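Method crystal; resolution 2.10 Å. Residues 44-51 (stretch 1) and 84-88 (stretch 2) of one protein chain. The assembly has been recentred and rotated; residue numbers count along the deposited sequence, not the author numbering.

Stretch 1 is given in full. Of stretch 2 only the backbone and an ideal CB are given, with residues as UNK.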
# COMPACT_ATOMS: atom_id res chain seq x y z
N LEU B 44 8.28 7.24 -15.33
CA LEU B 44 9.26 8.32 -15.42
C LEU B 44 10.67 7.79 -15.19
O LEU B 44 11.60 8.14 -15.92
CB LEU B 44 8.95 9.43 -14.42
CG LEU B 44 7.67 10.22 -14.68
CD1 LEU B 44 7.53 11.29 -13.62
CD2 LEU B 44 7.69 10.85 -16.05
N MSE B 45 10.84 6.95 -14.18
CA MSE B 45 12.16 6.40 -13.90
C MSE B 45 12.58 5.47 -15.05
O MSE B 45 13.75 5.46 -15.46
CB MSE B 45 12.17 5.66 -12.56
CG MSE B 45 11.94 6.58 -11.37
SE MSE B 45 13.46 7.77 -11.08
CE MSE B 45 14.47 6.55 -9.93
N ASN B 46 11.63 4.71 -15.58
CA ASN B 46 11.89 3.91 -16.78
C ASN B 46 12.49 4.76 -17.90
O ASN B 46 13.48 4.40 -18.50
CB ASN B 46 10.59 3.30 -17.29
CG ASN B 46 10.48 1.84 -16.99
OD1 ASN B 46 11.44 1.09 -17.13
ND2 ASN B 46 9.28 1.42 -16.57
N ILE B 47 11.84 5.89 -18.18
CA ILE B 47 12.27 6.78 -19.25
C ILE B 47 13.68 7.31 -19.00
O ILE B 47 14.46 7.49 -19.94
CB ILE B 47 11.28 7.97 -19.38
CG1 ILE B 47 10.01 7.50 -20.09
CG2 ILE B 47 11.92 9.13 -20.12
CD1 ILE B 47 8.76 8.25 -19.65
N LEU B 48 14.00 7.56 -17.74
CA LEU B 48 15.32 8.04 -17.36
C LEU B 48 16.38 6.95 -17.43
O LEU B 48 17.58 7.25 -17.43
CB LEU B 48 15.28 8.63 -15.94
CG LEU B 48 14.65 10.02 -15.82
CD1 LEU B 48 14.56 10.43 -14.35
CD2 LEU B 48 15.46 11.03 -16.62
N GLY B 49 15.96 5.69 -17.45
CA GLY B 49 16.90 4.59 -17.61
C GLY B 49 17.01 3.67 -16.40
O GLY B 49 17.79 2.73 -16.39
N TRP B 50 16.22 3.94 -15.38
CA TRP B 50 16.23 3.07 -14.21
C TRP B 50 15.35 1.85 -14.43
O TRP B 50 14.14 1.88 -14.16
CB TRP B 50 15.77 3.83 -12.99
CG TRP B 50 16.60 4.99 -12.64
CD1 TRP B 50 16.79 6.13 -13.38
CD2 TRP B 50 17.34 5.18 -11.43
NE1 TRP B 50 17.62 6.99 -12.71
CE2 TRP B 50 17.97 6.44 -11.50
CE3 TRP B 50 17.52 4.40 -10.28
CZ2 TRP B 50 18.76 6.94 -10.48
CZ3 TRP B 50 18.33 4.90 -9.26
CH2 TRP B 50 18.94 6.15 -9.37
N GLN B 51 15.97 0.78 -14.90
CA GLN B 51 15.24 -0.43 -15.27
C GLN B 51 14.96 -1.37 -14.11
O GLN B 51 15.83 -1.65 -13.27
CB GLN B 51 16.02 -1.18 -16.36
CG GLN B 51 15.25 -2.34 -16.97
CD GLN B 51 16.16 -3.48 -17.39
OE1 GLN B 51 17.34 -3.50 -17.04
NE2 GLN B 51 15.62 -4.43 -18.15
N UNK B 84 25.67 4.89 -14.33
CA UNK B 84 25.15 5.76 -15.38
C UNK B 84 23.84 6.45 -15.02
O UNK B 84 23.25 7.14 -15.85
CB UNK B 84 24.95 4.95 -16.66
N UNK B 85 23.37 6.26 -13.79
CA UNK B 85 22.15 6.92 -13.36
C UNK B 85 22.34 7.58 -12.01
O UNK B 85 22.75 6.92 -11.05
CB UNK B 85 20.99 5.92 -13.30
N UNK B 86 22.08 8.88 -11.96
CA UNK B 86 21.95 9.58 -10.69
C UNK B 86 20.93 10.72 -10.86
O UNK B 86 21.10 11.60 -11.70
CB UNK B 86 23.30 10.11 -10.22
N UNK B 87 19.86 10.66 -10.07
CA UNK B 87 18.84 11.71 -10.06
C UNK B 87 19.22 12.75 -9.03
O UNK B 87 19.37 12.43 -7.84
CB UNK B 87 17.45 11.14 -9.76
N UNK B 88 19.37 13.99 -9.48
CA UNK B 88 19.82 15.07 -8.61
C UNK B 88 18.77 16.15 -8.54
O UNK B 88 18.17 16.50 -9.55
CB UNK B 88 21.15 15.65 -9.10

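Stretch 1 ends a helix. G49 leaves it with phi 114°, and W50 N bonds back to M45 O (2.9 Å) in a Schellman motif. The surface offered to stretch 2 is the W50 indole, the end of L48, the selenium of M45 and the carbonyl groups of L48 and G49.

Position 84 has no atom of stretch 1 within 5.5 Å of its ideal CB. Stretch 1 sets no demand here, and polar or charged residues would suit as well as any. The deposited residue is E84. Its side chain makes no contact with stretch 1, but its carbonyl takes part in a water site described below.

Position 85 points its CA-to-CB bond toward stretch 1. The ideal CB lies 3.6 Å from W50 CE2, so the first carbon must pack on the indole. Beyond it lie the bare backbone of G49 and the carbonyl oxygens of L48 and G49. A flat or slender side chain would fit, and a polar end could meet the carbonyls; histidine, asparagine or glutamine are all reasonable. The residue is H85. Its CB sits over one face of W50, 3.9 Å from the centroid of the five-membered ring, a CH-pi contact. The imidazole lays one face over G49 C. A CB on G49 would come 2.6 Å from H85 CE1, so the absent side chain leaves room for the ring. H85 NE2 is 3.0 Å from G49 O, but the angle is poor and this is not a hydrogen bond. H85 ND1 instead hydrogen-bonds to the oxygen of a water, 2.7 Å away. That water oxygen donates to E84 O (2.9 Å) and, weakly, to L48 O (3.4 Å), so it links the two stretches.

Position 86 begins the strand and turns its CB away from stretch 1. Many side chains would do, with beta-branched ones favoured by the extended backbone. The residue is V86, chi1 in p. Its main contact is through the backbone, V86 N to W50 CZ2 at 4.1 Å.

Position 87 points toward stretch 1 again. Its ideal CB is 4.5 Å from W50 CZ2, 5.4 Å from M45 SE and 5.5 Å from L48 CD1. This apolar setting suits valine, isoleucine or perhaps leucine. The residue is V87, chi1 in t. Its CG2 reaches W50 CZ2 (3.8 Å), L48 CD1 (4.2 Å) and M45 SE (4.3 Å).

Position 88 is out of reach, and stretch 1 does not constrain it. A strand-forming residue would suit; it is I88.

Stretch 2 (84-88) EHVVI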
# COMPACT_ATOMS: atom_id res chain seq x y z
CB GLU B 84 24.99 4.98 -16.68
CG GLU B 84 24.59 3.54 -16.51
CD GLU B 84 24.74 2.78 -17.81
OE1 GLU B 84 24.85 3.43 -18.87
OE2 GLU B 84 24.76 1.53 -17.77
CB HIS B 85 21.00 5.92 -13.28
CG HIS B 85 20.83 5.10 -14.52
ND1 HIS B 85 20.57 5.67 -15.75
CD2 HIS B 85 20.90 3.77 -14.73
CE1 HIS B 85 20.48 4.72 -16.66
NE2 HIS B 85 20.67 3.56 -16.07
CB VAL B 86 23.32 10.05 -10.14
CG1 VAL B 86 24.00 10.96 -11.12
CG2 VAL B 86 23.15 10.72 -8.78
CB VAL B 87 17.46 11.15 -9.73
CG1 VAL B 87 16.46 12.28 -9.47
CG2 VAL B 87 16.98 10.24 -10.87
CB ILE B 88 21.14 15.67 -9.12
CG1 ILE B 88 22.21 14.58 -9.21
CG2 ILE B 88 21.60 16.84 -8.24
CD1 ILE B 88 23.59 15.08 -9.57
O HOH W 1 20.67 8.23 -16.48
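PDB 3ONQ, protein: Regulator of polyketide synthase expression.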